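Local coordinates for protein phosphonomutase (Burkholderia cenocepacia J2315, PDB 4MG4) that belongs to the phosphoenolpyruvate phosphomutase family of enzymes, folds as a TIM barrel and pairs with a second copy of itself, at residues A[161-166]-A[178-183]; A[135-140]-A[185-190]; A[54-59]-A[244-249]; A[48-53]-A[87-92]; A[205-210]-A[231-236]. One frame throughout, in Å; residues are numbered along the deposited sequence.

All five contacts belong to one closed eight-stranded parallel barrel. Contact 4 is the innermost, its centre about 9 Å from the centre of the chain, and pairs two barrel strands by backbone hydrogen bonds. Contacts 1 and 2 share helix 174-190 and are buried, relying on methyl, hydroxyl and ring packing. They meet where T161 touches Y187. Contact 5, partly buried, its centre about 18 Å from that of the chain, adds a salt bridge between two outer helices, while its L205 and L209 reach F164, T180 and L181 of contact 1. Contact 3, also partly buried, bridges two helices by rings and a water near the second subunit. S54 N there probably donates to D92 OD2 of contact 4.

Contact 1 (A[161-166]-A[178-183]); sequences TDVFFK and DATLAR
T161, V163 and F164 lie on the loop that leaves barrel strand 156-160, and they pack against T180 and R183 of helix 174-190, the helix that completes the same beta-alpha unit. The closest backbone approach pairs V163 with T180, whose CA atoms are 6.2 Å apart. T180 is the middle of the contact. Its OG1, set anti to the carbonyl carbon (chi1 -62°), lies 3.3 Å from V163 CG1 and also 3.3 Å from CE2 of the F164 ring, with the T180 and F164 side chains crossing at about a right angle. The other branch of T180, CG2, meets T161 CG2 at 3.9 Å, methyl to methyl. R183 runs extended from CG to NE, and its aliphatic part does the touching: CD lies 3.5 Å from T161 OG1 and 3.7 Å from V163 CG2. A179 adds a looser touch, with its CB 4.3 Å from V163 CG1.

The polar ends look elsewhere. T161 OG1 bonds to D123, T180 OG1 to L176 O one turn back in its own helix, and R183 NH1 to R132 O and Y187 OH. With both hydroxyls bonded elsewhere, T161 and T180 can be packed between loop and helix, their oxygens lying against carbon, and the contact rests on van der Waals packing while the R183 guanidinium continues past it to its own partners.

Contact 2 (A[135-140]-A[185-190]); sequences DEAAAR and RAYAAA
The Y187 ring is met on a slant by two neighbours from helix 134-150: A137 CB, 3.7 Å from CE1, and the backbone N of A138, 4.0 Å from the same carbon. A137 CB also lies 3.3 Å from Y187 OH, so this one methyl touches the ring carbon and the hydroxyl together. The first torsion sets CG anti to the carbonyl carbon (chi1 -59°). The second, at -9°, nearly eclipses CD1 with CA, which keeps the ring plane close to the CA-CB bond. From there CD1 passes 4.2 Å from A138 CB.

Alanines make up the remainder. A138 CB sits 4.0 Å from A190 CB and just as near to A186 O, while A190 CB comes to 3.3 Å from the carbonyl O of A138. The two segments lie on successive outer helices of the barrel: helix 134-150 follows strand 118-122, and helix 174-190 follows strand 156-160. Both run in the same general direction, as the repeated beta-alpha topology demands: the segment axes make an angle of 28° and approach to 8.7 Å. Such an approach is compatible with the methyl side chains at the crossing, where A138 and Y187 have CA atoms 5.2 Å apart. The larger group, Y187, lies beside the alanine cluster and carries its hydroxyl to D123. Farther along helix 134-150, I141 also packs on both Y187 and A190, and A142 touches A190.

Contact 3 (A[54-59]-A[244-249]); sequences SWSVAA and YPYLQA
Y246 reaches across from helix 244-259 and is met by W55, S56 and A59 of helix 54-60. The indole presents its edge: Y246 CD2 lies near the W55 ring plane, 4.0 Å from CZ3, and the two side chains cross at about a right angle. The same end of the indole serves L247, whose CD2 is 3.8 Å from W55 CZ3 and equally close to CH2. CG of W55 stands anti to the backbone N (chi1 -164°), and the six-membered end of the indole comes to Y246 and L247. At the far end of the tyrosine, A59 CB touches CE2 at 3.7 Å, and the phenol oxygen OH lies 3.6 Å from A59 C. Over one face of the Y246 ring, displaced toward the rim, stands the carbonyl O of S56.

S56 OG lies 3.4 Å from Y246 CB, and it also holds a water at 2.8 Å. That water accepts the Y246 N-H, with its oxygen 3.0 Å from the nitrogen.

Outside this shell, W34 packs edge-to-face with Y246, and P243, just before the helix, touches both W55 and S56. G37 of the second subunit also packs on Y246, while L253 of that subunit packs on P245, and its L256 on Y244 and Q248, which puts the start of helix 244-259 at the dimer interface. Direct touches between the segments are thus mostly apolar, whereas a water supplies the acceptor for a first-turn N-H, and the positive end of the helix dipole may polarise it.

Contact 4 (A[48-53]-A[87-92]); sequences VALATG and LPVTVD
L50 and V89, then A51 and T90, pair as neighbouring parallel strands of the barrel, with axes 4.7 Å apart and 17° between their directions. Backbone hydrogen bonds alternate in parallel fashion: L50 N gives to P88 O (2.9 Å, 173°), T90 N to L50 O, and T52 N to T90 O. Two CA-H...O contacts accompany them, from V89 CA to L50 O and from A51 CA to T90 O.

Past the last of these, a side chain takes over the ladder. T52 OG1, placed between the backbone N and the carbonyl carbon (chi1 72°), accepts from D92 N at 3.1 Å. The hydroxyl also bonds a water at 2.7 Å, which donates to D92 O at 3.0 Å.

Apolar touches lie on both faces: A51 CB meets T90 CG2 at 3.6 Å, and L50 CD2 meets L87 CD1 at 3.9 Å, their side chains crossing at about a right angle.

The pair belongs to a beta-alpha-beta unit. Helix 71-84 covers V89 through L78 and V82, F18 of helix 11-20 touches T90, and strands 28-33 and 118-122 flank the two; D92 OD1 takes the E94 N-H, while OD2 probably accepts from S54 N at the start of helix 54-60.

Contact 5 (A[205-210]-A[231-236]); sequences LIRALT and LAEYGV
Helix 228-234 ends beside T210 and R207 in a Schellman motif, where G235 takes a positive phi and V236 N and G235 N bond back to L231 O and A232 O. These are two outer helices of the barrel, with strand 217-220 between them in the chain; the CA atoms of R207 and Y234 are 5.2 Å apart.

At the surface, R207 runs extended from CG to NE and grips E233 end-on with two nitrogens in a salt bridge. NH2 donates to the syn lone pair of E233 OE1 at 2.8 Å, and NH1 to OE2 at 3.1 Å, this second bond nearly straight (170°) though out of the carboxylate plane. E233 meets the guanidinium at its edge, while Y234 comes over a face: CD1 stands 3.5 Å above the centre of the group. The planes are 65° apart, so Y234 turns its rim to the cation, and R207 NH2 lies near the ring plane at that edge.

Inward the contact is apolar. I206 CG2 touches V236 CG2 at 3.6 Å and Y234 CB at 3.8 Å, and its CD1 reaches L231 CD2. V219 of strand 217-220 packs on L231 and V236 from the barrel side.

T210 finishes the join: its OG1 donates to Y234 O at 2.7 Å, in the carbonyl plane and with a C=O...donor angle of 156°.

Contact 1 (A[161-166]-A[178-183])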
# COMPACT_ATOMS: atom_id res chain seq x y z
N THR A 161 -25.86 7.42 2.00
CA THR A 161 -26.83 7.74 0.95
C THR A 161 -26.17 8.59 -0.10
O THR A 161 -25.42 9.52 0.23
CB THR A 161 -28.14 8.40 1.45
OG1 THR A 161 -29.02 8.54 0.34
CG2 THR A 161 -27.95 9.73 2.12
N ASP A 162 -26.40 8.24 -1.36
CA ASP A 162 -25.80 8.97 -2.47
C ASP A 162 -26.66 10.07 -3.07
O ASP A 162 -26.33 10.56 -4.15
CB ASP A 162 -25.33 7.98 -3.50
CG ASP A 162 -24.06 7.27 -3.10
OD1 ASP A 162 -23.30 7.73 -2.22
OD2 ASP A 162 -23.78 6.22 -3.70
N VAL A 163 -27.73 10.50 -2.39
CA VAL A 163 -28.63 11.53 -2.94
C VAL A 163 -27.85 12.73 -3.41
O VAL A 163 -28.09 13.24 -4.53
CB VAL A 163 -29.71 11.96 -1.92
CG1 VAL A 163 -30.51 13.18 -2.40
CG2 VAL A 163 -30.64 10.80 -1.68
N PHE A 164 -26.97 13.26 -2.56
CA PHE A 164 -26.24 14.49 -2.92
C PHE A 164 -25.04 14.15 -3.78
O PHE A 164 -24.67 14.93 -4.66
CB PHE A 164 -25.80 15.28 -1.65
CG PHE A 164 -26.89 16.12 -1.06
CD1 PHE A 164 -27.19 17.37 -1.56
CD2 PHE A 164 -27.60 15.69 -0.03
CE1 PHE A 164 -28.20 18.12 -1.00
CE2 PHE A 164 -28.59 16.45 0.59
CZ PHE A 164 -28.90 17.68 0.08
N PHE A 165 -24.45 12.99 -3.55
CA PHE A 165 -23.19 12.58 -4.14
C PHE A 165 -23.36 12.47 -5.67
O PHE A 165 -22.46 12.87 -6.43
CB PHE A 165 -22.78 11.20 -3.58
CG PHE A 165 -21.45 10.71 -4.11
CD1 PHE A 165 -20.30 11.36 -3.71
CD2 PHE A 165 -21.37 9.64 -4.99
CE1 PHE A 165 -19.07 10.96 -4.19
CE2 PHE A 165 -20.13 9.24 -5.49
CZ PHE A 165 -19.00 9.91 -5.08
N LYS A 166 -24.54 12.02 -6.10
CA LYS A 166 -24.82 11.78 -7.53
C LYS A 166 -25.38 13.04 -8.22
O LYS A 166 -25.52 13.05 -9.46
CB LYS A 166 -25.81 10.62 -7.64
CG LYS A 166 -25.92 9.91 -8.97
CD LYS A 166 -26.88 8.73 -8.80
CE LYS A 166 -28.30 9.20 -8.48
NZ LYS A 166 -28.89 9.92 -9.64
N ASP A 178 -34.72 16.99 1.64
CA ASP A 178 -35.88 16.27 2.08
C ASP A 178 -35.81 14.80 1.68
O ASP A 178 -36.22 13.93 2.46
CB ASP A 178 -37.16 16.93 1.54
CG ASP A 178 -37.44 18.25 2.21
OD1 ASP A 178 -36.93 18.52 3.32
OD2 ASP A 178 -38.22 19.03 1.59
N ALA A 179 -35.31 14.52 0.48
CA ALA A 179 -35.17 13.13 0.02
C ALA A 179 -34.15 12.40 0.89
O ALA A 179 -34.31 11.21 1.19
CB ALA A 179 -34.73 13.08 -1.41
N THR A 180 -33.08 13.12 1.21
CA THR A 180 -32.03 12.58 2.09
C THR A 180 -32.61 12.23 3.47
O THR A 180 -32.36 11.11 3.98
CB THR A 180 -30.84 13.55 2.18
OG1 THR A 180 -30.30 13.69 0.87
CG2 THR A 180 -29.77 13.04 3.16
N LEU A 181 -33.37 13.13 4.05
CA LEU A 181 -34.01 12.89 5.35
C LEU A 181 -35.05 11.74 5.31
O LEU A 181 -35.11 10.96 6.25
CB LEU A 181 -34.63 14.19 5.91
CG LEU A 181 -33.60 15.18 6.45
CD1 LEU A 181 -34.28 16.53 6.57
CD2 LEU A 181 -32.97 14.76 7.76
N ALA A 182 -35.80 11.60 4.23
CA ALA A 182 -36.74 10.48 4.11
C ALA A 182 -35.97 9.15 4.09
O ALA A 182 -36.38 8.18 4.71
CB ALA A 182 -37.61 10.61 2.88
N ARG A 183 -34.84 9.13 3.36
CA ARG A 183 -33.98 7.94 3.39
C ARG A 183 -33.42 7.69 4.78
O ARG A 183 -33.44 6.55 5.26
CB ARG A 183 -32.90 8.02 2.33
CG ARG A 183 -33.43 7.72 0.97
CD ARG A 183 -32.38 7.87 -0.12
NE ARG A 183 -32.99 7.66 -1.44
CZ ARG A 183 -33.14 6.49 -2.06
NH1 ARG A 183 -32.71 5.36 -1.55
NH2 ARG A 183 -33.72 6.46 -3.27

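Contact 2 (A[135-140]-A[185-190])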
# COMPACT_ATOMS: atom_id res chain seq x y z
N ASP A 135 -36.93 1.51 0.17
CA ASP A 135 -37.20 0.31 0.95
C ASP A 135 -36.33 -0.88 0.57
O ASP A 135 -36.04 -1.74 1.42
CB ASP A 135 -38.70 0.00 0.98
CG ASP A 135 -39.48 1.12 1.70
OD1 ASP A 135 -39.05 1.42 2.84
OD2 ASP A 135 -40.41 1.74 1.12
N GLU A 136 -35.85 -0.92 -0.67
CA GLU A 136 -34.85 -1.94 -1.07
C GLU A 136 -33.55 -1.70 -0.33
O GLU A 136 -32.95 -2.60 0.22
CB GLU A 136 -34.63 -1.92 -2.58
CG GLU A 136 -34.00 -3.21 -3.08
CD GLU A 136 -33.28 -3.09 -4.40
OE1 GLU A 136 -33.99 -2.83 -5.40
OE2 GLU A 136 -32.01 -3.26 -4.40
N ALA A 137 -33.15 -0.44 -0.27
CA ALA A 137 -31.95 -0.03 0.47
C ALA A 137 -32.09 -0.32 1.96
O ALA A 137 -31.20 -0.82 2.59
CB ALA A 137 -31.64 1.45 0.25
N ALA A 138 -33.24 -0.01 2.51
CA ALA A 138 -33.52 -0.28 3.93
C ALA A 138 -33.53 -1.75 4.25
O ALA A 138 -33.06 -2.13 5.29
CB ALA A 138 -34.83 0.37 4.36
N ALA A 139 -34.00 -2.59 3.32
CA ALA A 139 -34.00 -4.01 3.55
C ALA A 139 -32.58 -4.60 3.67
O ALA A 139 -32.37 -5.56 4.45
CB ALA A 139 -34.78 -4.73 2.44
N ARG A 140 -31.65 -4.02 2.91
CA ARG A 140 -30.21 -4.43 2.98
C ARG A 140 -29.66 -4.00 4.36
O ARG A 140 -28.97 -4.78 5.03
CB ARG A 140 -29.47 -3.88 1.79
CG ARG A 140 -30.03 -4.36 0.46
CD ARG A 140 -29.57 -3.57 -0.74
NE ARG A 140 -28.18 -3.80 -1.05
CZ ARG A 140 -27.72 -4.82 -1.77
NH1 ARG A 140 -28.52 -5.78 -2.23
NH2 ARG A 140 -26.40 -4.88 -2.01
N ARG A 185 -34.64 8.48 7.69
CA ARG A 185 -35.67 7.91 8.57
C ARG A 185 -35.92 6.43 8.30
O ARG A 185 -36.07 5.63 9.24
CB ARG A 185 -36.96 8.73 8.49
CG ARG A 185 -36.87 10.12 9.08
CD ARG A 185 -38.23 10.81 9.17
NE ARG A 185 -38.82 11.07 7.87
CZ ARG A 185 -38.59 12.14 7.11
NH1 ARG A 185 -37.82 13.13 7.51
NH2 ARG A 185 -39.21 12.23 5.93
N ALA A 186 -35.97 6.05 7.04
CA ALA A 186 -36.17 4.64 6.68
C ALA A 186 -34.97 3.81 7.14
O ALA A 186 -35.12 2.71 7.64
CB ALA A 186 -36.38 4.49 5.18
N TYR A 187 -33.77 4.34 6.90
CA TYR A 187 -32.56 3.61 7.27
C TYR A 187 -32.39 3.48 8.78
O TYR A 187 -32.02 2.40 9.25
CB TYR A 187 -31.31 4.28 6.64
CG TYR A 187 -31.32 4.35 5.14
CD1 TYR A 187 -32.27 3.72 4.37
CD2 TYR A 187 -30.34 5.06 4.46
CE1 TYR A 187 -32.28 3.84 2.97
CE2 TYR A 187 -30.33 5.18 3.10
CZ TYR A 187 -31.30 4.56 2.32
OH TYR A 187 -31.30 4.71 0.94
N ALA A 188 -32.70 4.52 9.54
CA ALA A 188 -32.74 4.42 10.98
C ALA A 188 -33.74 3.36 11.48
O ALA A 188 -33.42 2.57 12.32
CB ALA A 188 -33.09 5.75 11.57
N ALA A 189 -34.92 3.36 10.90
CA ALA A 189 -35.93 2.41 11.32
C ALA A 189 -35.48 0.98 11.05
O ALA A 189 -35.81 0.08 11.80
CB ALA A 189 -37.26 2.71 10.68
N ALA A 190 -34.74 0.76 9.98
CA ALA A 190 -34.20 -0.54 9.59
C ALA A 190 -32.99 -0.98 10.42
O ALA A 190 -32.58 -2.15 10.34
CB ALA A 190 -33.79 -0.51 8.12

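Contact 3 (A[54-59]-A[244-249])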
# COMPACT_ATOMS: atom_id res chain seq x y z
N SER A 54 -12.91 2.05 0.31
CA SER A 54 -12.94 1.10 -0.79
C SER A 54 -12.07 1.58 -1.94
O SER A 54 -11.38 0.75 -2.56
CB SER A 54 -14.34 0.78 -1.25
OG SER A 54 -14.96 1.83 -1.97
N TRP A 55 -12.09 2.89 -2.21
CA TRP A 55 -11.34 3.40 -3.36
C TRP A 55 -9.83 3.20 -3.16
O TRP A 55 -9.14 2.68 -4.06
CB TRP A 55 -11.62 4.90 -3.56
CG TRP A 55 -11.20 5.40 -4.89
CD1 TRP A 55 -11.97 5.49 -6.02
CD2 TRP A 55 -9.88 5.83 -5.27
NE1 TRP A 55 -11.21 5.97 -7.08
CE2 TRP A 55 -9.93 6.19 -6.64
CE3 TRP A 55 -8.68 5.96 -4.59
CZ2 TRP A 55 -8.83 6.68 -7.32
CZ3 TRP A 55 -7.59 6.44 -5.27
CH2 TRP A 55 -7.67 6.79 -6.61
N SER A 56 -9.35 3.61 -1.99
CA SER A 56 -7.95 3.45 -1.57
C SER A 56 -7.47 2.00 -1.57
O SER A 56 -6.36 1.68 -2.06
CB SER A 56 -7.75 4.03 -0.14
OG SER A 56 -7.93 5.44 -0.12
N VAL A 57 -8.25 1.10 -0.99
CA VAL A 57 -7.92 -0.31 -0.98
C VAL A 57 -7.86 -0.88 -2.40
O VAL A 57 -6.94 -1.62 -2.72
CB VAL A 57 -8.87 -1.16 -0.13
CG1 VAL A 57 -8.58 -2.63 -0.34
CG2 VAL A 57 -8.72 -0.79 1.34
N ALA A 58 -8.82 -0.52 -3.25
CA ALA A 58 -8.80 -0.99 -4.62
C ALA A 58 -7.59 -0.46 -5.37
O ALA A 58 -6.89 -1.22 -6.03
CB ALA A 58 -10.06 -0.57 -5.34
N ALA A 59 -7.32 0.82 -5.25
CA ALA A 59 -6.16 1.42 -5.92
C ALA A 59 -4.84 0.78 -5.51
O ALA A 59 -4.03 0.39 -6.35
CB ALA A 59 -6.14 2.91 -5.65
N TYR A 244 -8.34 10.95 0.06
CA TYR A 244 -7.31 11.99 0.25
C TYR A 244 -5.98 11.54 0.88
O TYR A 244 -4.91 11.86 0.33
CB TYR A 244 -7.93 13.14 1.05
CG TYR A 244 -6.97 14.26 1.37
CD1 TYR A 244 -6.68 15.22 0.42
CD2 TYR A 244 -6.44 14.40 2.63
CE1 TYR A 244 -5.83 16.27 0.69
CE2 TYR A 244 -5.58 15.47 2.92
CZ TYR A 244 -5.30 16.39 1.95
OH TYR A 244 -4.48 17.47 2.25
N PRO A 245 -6.01 10.75 1.99
CA PRO A 245 -4.76 10.33 2.57
C PRO A 245 -3.89 9.52 1.57
O PRO A 245 -2.68 9.80 1.39
CB PRO A 245 -5.19 9.48 3.77
CG PRO A 245 -6.53 10.05 4.17
CD PRO A 245 -7.17 10.40 2.87
N TYR A 246 -4.53 8.54 0.93
CA TYR A 246 -3.80 7.71 -0.04
C TYR A 246 -3.22 8.55 -1.17
O TYR A 246 -2.02 8.37 -1.54
CB TYR A 246 -4.75 6.66 -0.61
CG TYR A 246 -4.13 5.78 -1.68
CD1 TYR A 246 -3.34 4.68 -1.35
CD2 TYR A 246 -4.36 6.05 -3.03
CE1 TYR A 246 -2.77 3.89 -2.34
CE2 TYR A 246 -3.77 5.28 -4.01
CZ TYR A 246 -3.00 4.17 -3.65
OH TYR A 246 -2.45 3.35 -4.66
N LEU A 247 -4.04 9.46 -1.70
CA LEU A 247 -3.63 10.35 -2.79
C LEU A 247 -2.52 11.29 -2.41
O LEU A 247 -1.61 11.53 -3.26
CB LEU A 247 -4.81 11.12 -3.36
CG LEU A 247 -5.85 10.21 -4.02
CD1 LEU A 247 -7.06 11.03 -4.44
CD2 LEU A 247 -5.27 9.44 -5.20
N GLN A 248 -2.51 11.79 -1.18
CA GLN A 248 -1.37 12.60 -0.73
C GLN A 248 -0.08 11.79 -0.63
O GLN A 248 1.02 12.27 -1.04
CB GLN A 248 -1.69 13.27 0.61
CG GLN A 248 -2.80 14.30 0.46
CD GLN A 248 -2.38 15.43 -0.45
OE1 GLN A 248 -2.95 15.63 -1.52
NE2 GLN A 248 -1.35 16.13 -0.05
N ALA A 249 -0.17 10.61 -0.04
CA ALA A 249 1.00 9.69 0.06
C ALA A 249 1.56 9.40 -1.35
O ALA A 249 2.80 9.41 -1.56
CB ALA A 249 0.61 8.40 0.77
O HOH W 1 -6.91 7.05 1.94

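Contact 4 (A[48-53]-A[87-92])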
# COMPACT_ATOMS: atom_id res chain seq x y z
N VAL A 48 -7.87 7.93 16.74
CA VAL A 48 -8.65 7.23 17.78
C VAL A 48 -9.43 6.02 17.25
O VAL A 48 -9.90 5.18 18.01
CB VAL A 48 -9.59 8.22 18.49
CG1 VAL A 48 -8.75 9.25 19.24
CG2 VAL A 48 -10.50 8.94 17.52
N ALA A 49 -9.52 5.93 15.94
CA ALA A 49 -10.11 4.80 15.26
C ALA A 49 -9.57 4.81 13.85
O ALA A 49 -9.07 5.85 13.40
CB ALA A 49 -11.60 4.95 15.25
N LEU A 50 -9.70 3.69 13.14
CA LEU A 50 -9.35 3.58 11.72
C LEU A 50 -10.56 3.20 10.85
O LEU A 50 -11.45 2.46 11.30
CB LEU A 50 -8.31 2.48 11.51
CG LEU A 50 -7.02 2.68 12.35
CD1 LEU A 50 -6.16 1.47 12.11
CD2 LEU A 50 -6.29 3.99 12.10
N ALA A 51 -10.52 3.67 9.60
CA ALA A 51 -11.48 3.28 8.62
C ALA A 51 -10.75 2.72 7.42
O ALA A 51 -9.64 3.18 7.10
CB ALA A 51 -12.32 4.46 8.17
N THR A 52 -11.35 1.78 6.70
CA THR A 52 -10.88 1.52 5.37
C THR A 52 -11.73 2.31 4.40
O THR A 52 -12.93 2.61 4.66
CB THR A 52 -10.91 0.05 5.04
OG1 THR A 52 -12.28 -0.36 4.87
CG2 THR A 52 -10.30 -0.75 6.16
N GLY A 53 -11.15 2.59 3.24
CA GLY A 53 -11.90 3.20 2.17
C GLY A 53 -11.80 2.27 0.97
O GLY A 53 -10.72 1.84 0.59
N LEU A 87 -6.70 -0.28 17.71
CA LEU A 87 -7.81 0.64 17.51
C LEU A 87 -9.04 -0.04 16.93
O LEU A 87 -8.95 -1.06 16.21
CB LEU A 87 -7.44 1.81 16.60
CG LEU A 87 -6.27 2.76 17.04
CD1 LEU A 87 -6.01 3.81 16.00
CD2 LEU A 87 -6.67 3.41 18.38
N PRO A 88 -10.23 0.50 17.23
CA PRO A 88 -11.41 0.07 16.50
C PRO A 88 -11.30 0.38 15.01
O PRO A 88 -10.86 1.47 14.66
CB PRO A 88 -12.55 0.92 17.11
CG PRO A 88 -11.96 1.55 18.32
CD PRO A 88 -10.51 1.67 18.07
N VAL A 89 -11.74 -0.59 14.18
CA VAL A 89 -11.64 -0.47 12.73
C VAL A 89 -13.03 -0.60 12.14
O VAL A 89 -13.72 -1.62 12.41
CB VAL A 89 -10.73 -1.56 12.10
CG1 VAL A 89 -10.74 -1.48 10.58
CG2 VAL A 89 -9.32 -1.42 12.66
N THR A 90 -13.40 0.35 11.28
CA THR A 90 -14.63 0.27 10.49
C THR A 90 -14.28 0.04 9.05
O THR A 90 -13.23 0.56 8.57
CB THR A 90 -15.49 1.52 10.69
OG1 THR A 90 -16.77 1.35 10.04
CG2 THR A 90 -14.78 2.79 10.28
N VAL A 91 -15.14 -0.71 8.34
CA VAL A 91 -14.84 -1.11 6.97
C VAL A 91 -15.85 -0.57 5.98
O VAL A 91 -17.06 -0.73 6.15
CB VAL A 91 -14.68 -2.64 6.86
CG1 VAL A 91 -15.95 -3.38 7.24
CG2 VAL A 91 -14.34 -3.04 5.44
N ASP A 92 -15.36 -0.03 4.87
CA ASP A 92 -16.21 0.36 3.76
C ASP A 92 -16.60 -0.86 2.97
O ASP A 92 -15.76 -1.48 2.30
CB ASP A 92 -15.49 1.38 2.89
CG ASP A 92 -16.32 1.89 1.72
OD1 ASP A 92 -17.49 1.53 1.55
OD2 ASP A 92 -15.71 2.75 0.98
O HOH W 2 -12.76 -1.09 2.29

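Contact 5 (A[205-210]-A[231-236])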
# COMPACT_ATOMS: atom_id res chain seq x y z
N LEU A 205 -27.57 23.66 4.33
CA LEU A 205 -28.11 22.31 4.22
C LEU A 205 -27.57 21.35 5.29
O LEU A 205 -28.34 20.52 5.80
CB LEU A 205 -27.93 21.76 2.81
CG LEU A 205 -28.69 22.49 1.68
CD1 LEU A 205 -28.28 21.87 0.35
CD2 LEU A 205 -30.20 22.55 1.80
N ILE A 206 -26.30 21.47 5.62
CA ILE A 206 -25.69 20.59 6.65
C ILE A 206 -26.38 20.90 7.98
O ILE A 206 -26.75 19.97 8.71
CB ILE A 206 -24.18 20.74 6.75
CG1 ILE A 206 -23.48 20.21 5.50
CG2 ILE A 206 -23.67 19.97 8.00
CD1 ILE A 206 -22.06 20.68 5.39
N ARG A 207 -26.61 22.18 8.29
CA ARG A 207 -27.29 22.54 9.54
C ARG A 207 -28.68 21.94 9.61
O ARG A 207 -29.12 21.43 10.65
CB ARG A 207 -27.39 24.06 9.67
CG ARG A 207 -26.07 24.75 9.96
CD ARG A 207 -26.38 26.23 10.19
NE ARG A 207 -25.18 27.05 10.28
CZ ARG A 207 -24.41 27.21 11.36
NH1 ARG A 207 -24.62 26.50 12.46
NH2 ARG A 207 -23.36 27.99 11.28
N ALA A 208 -29.41 22.05 8.50
CA ALA A 208 -30.76 21.50 8.43
C ALA A 208 -30.79 20.00 8.60
O ALA A 208 -31.66 19.44 9.29
CB ALA A 208 -31.44 21.89 7.12
N LEU A 209 -29.78 19.37 8.02
CA LEU A 209 -29.60 17.92 8.13
C LEU A 209 -29.34 17.47 9.55
O LEU A 209 -29.95 16.52 10.00
CB LEU A 209 -28.45 17.48 7.22
CG LEU A 209 -28.17 16.00 7.19
CD1 LEU A 209 -29.34 15.16 6.74
CD2 LEU A 209 -26.93 15.74 6.33
N THR A 210 -28.38 18.09 10.21
CA THR A 210 -28.05 17.68 11.56
C THR A 210 -29.21 18.00 12.54
O THR A 210 -29.40 17.24 13.49
CB THR A 210 -26.75 18.34 12.06
OG1 THR A 210 -26.92 19.76 12.15
CG2 THR A 210 -25.51 18.02 11.19
N LEU A 231 -17.65 22.51 10.39
CA LEU A 231 -18.50 21.30 10.43
C LEU A 231 -18.96 20.90 11.84
O LEU A 231 -20.17 20.60 12.09
CB LEU A 231 -17.77 20.15 9.73
CG LEU A 231 -17.56 20.35 8.25
CD1 LEU A 231 -16.74 19.19 7.70
CD2 LEU A 231 -18.88 20.48 7.49
N ALA A 232 -18.05 20.92 12.81
CA ALA A 232 -18.37 20.65 14.20
C ALA A 232 -19.45 21.61 14.72
O ALA A 232 -20.42 21.20 15.35
CB ALA A 232 -17.14 20.77 15.11
N GLU A 233 -19.29 22.91 14.43
CA GLU A 233 -20.26 23.88 14.82
C GLU A 233 -21.64 23.70 14.18
O GLU A 233 -22.63 24.06 14.81
CB GLU A 233 -19.70 25.33 14.62
CG GLU A 233 -20.57 26.44 15.21
CD GLU A 233 -21.64 27.03 14.30
OE1 GLU A 233 -21.40 27.22 13.08
OE2 GLU A 233 -22.74 27.24 14.77
N TYR A 234 -21.72 23.10 12.98
CA TYR A 234 -22.98 22.77 12.35
C TYR A 234 -23.67 21.60 13.00
O TYR A 234 -24.82 21.34 12.69
CB TYR A 234 -22.82 22.42 10.84
CG TYR A 234 -22.12 23.44 9.97
CD1 TYR A 234 -22.06 24.80 10.33
CD2 TYR A 234 -21.45 23.04 8.83
CE1 TYR A 234 -21.36 25.71 9.53
CE2 TYR A 234 -20.76 23.94 8.03
CZ TYR A 234 -20.72 25.27 8.39
OH TYR A 234 -19.99 26.15 7.56
N GLY A 235 -22.97 20.87 13.84
CA GLY A 235 -23.55 19.73 14.59
C GLY A 235 -23.21 18.35 14.02
O GLY A 235 -23.81 17.36 14.41
N VAL A 236 -22.22 18.28 13.13
CA VAL A 236 -21.79 17.00 12.54
C VAL A 236 -21.13 16.14 13.62
O VAL A 236 -20.52 16.69 14.53
CB VAL A 236 -20.84 17.32 11.40
CG1 VAL A 236 -20.01 16.21 10.93
CG2 VAL A 236 -21.63 17.99 10.26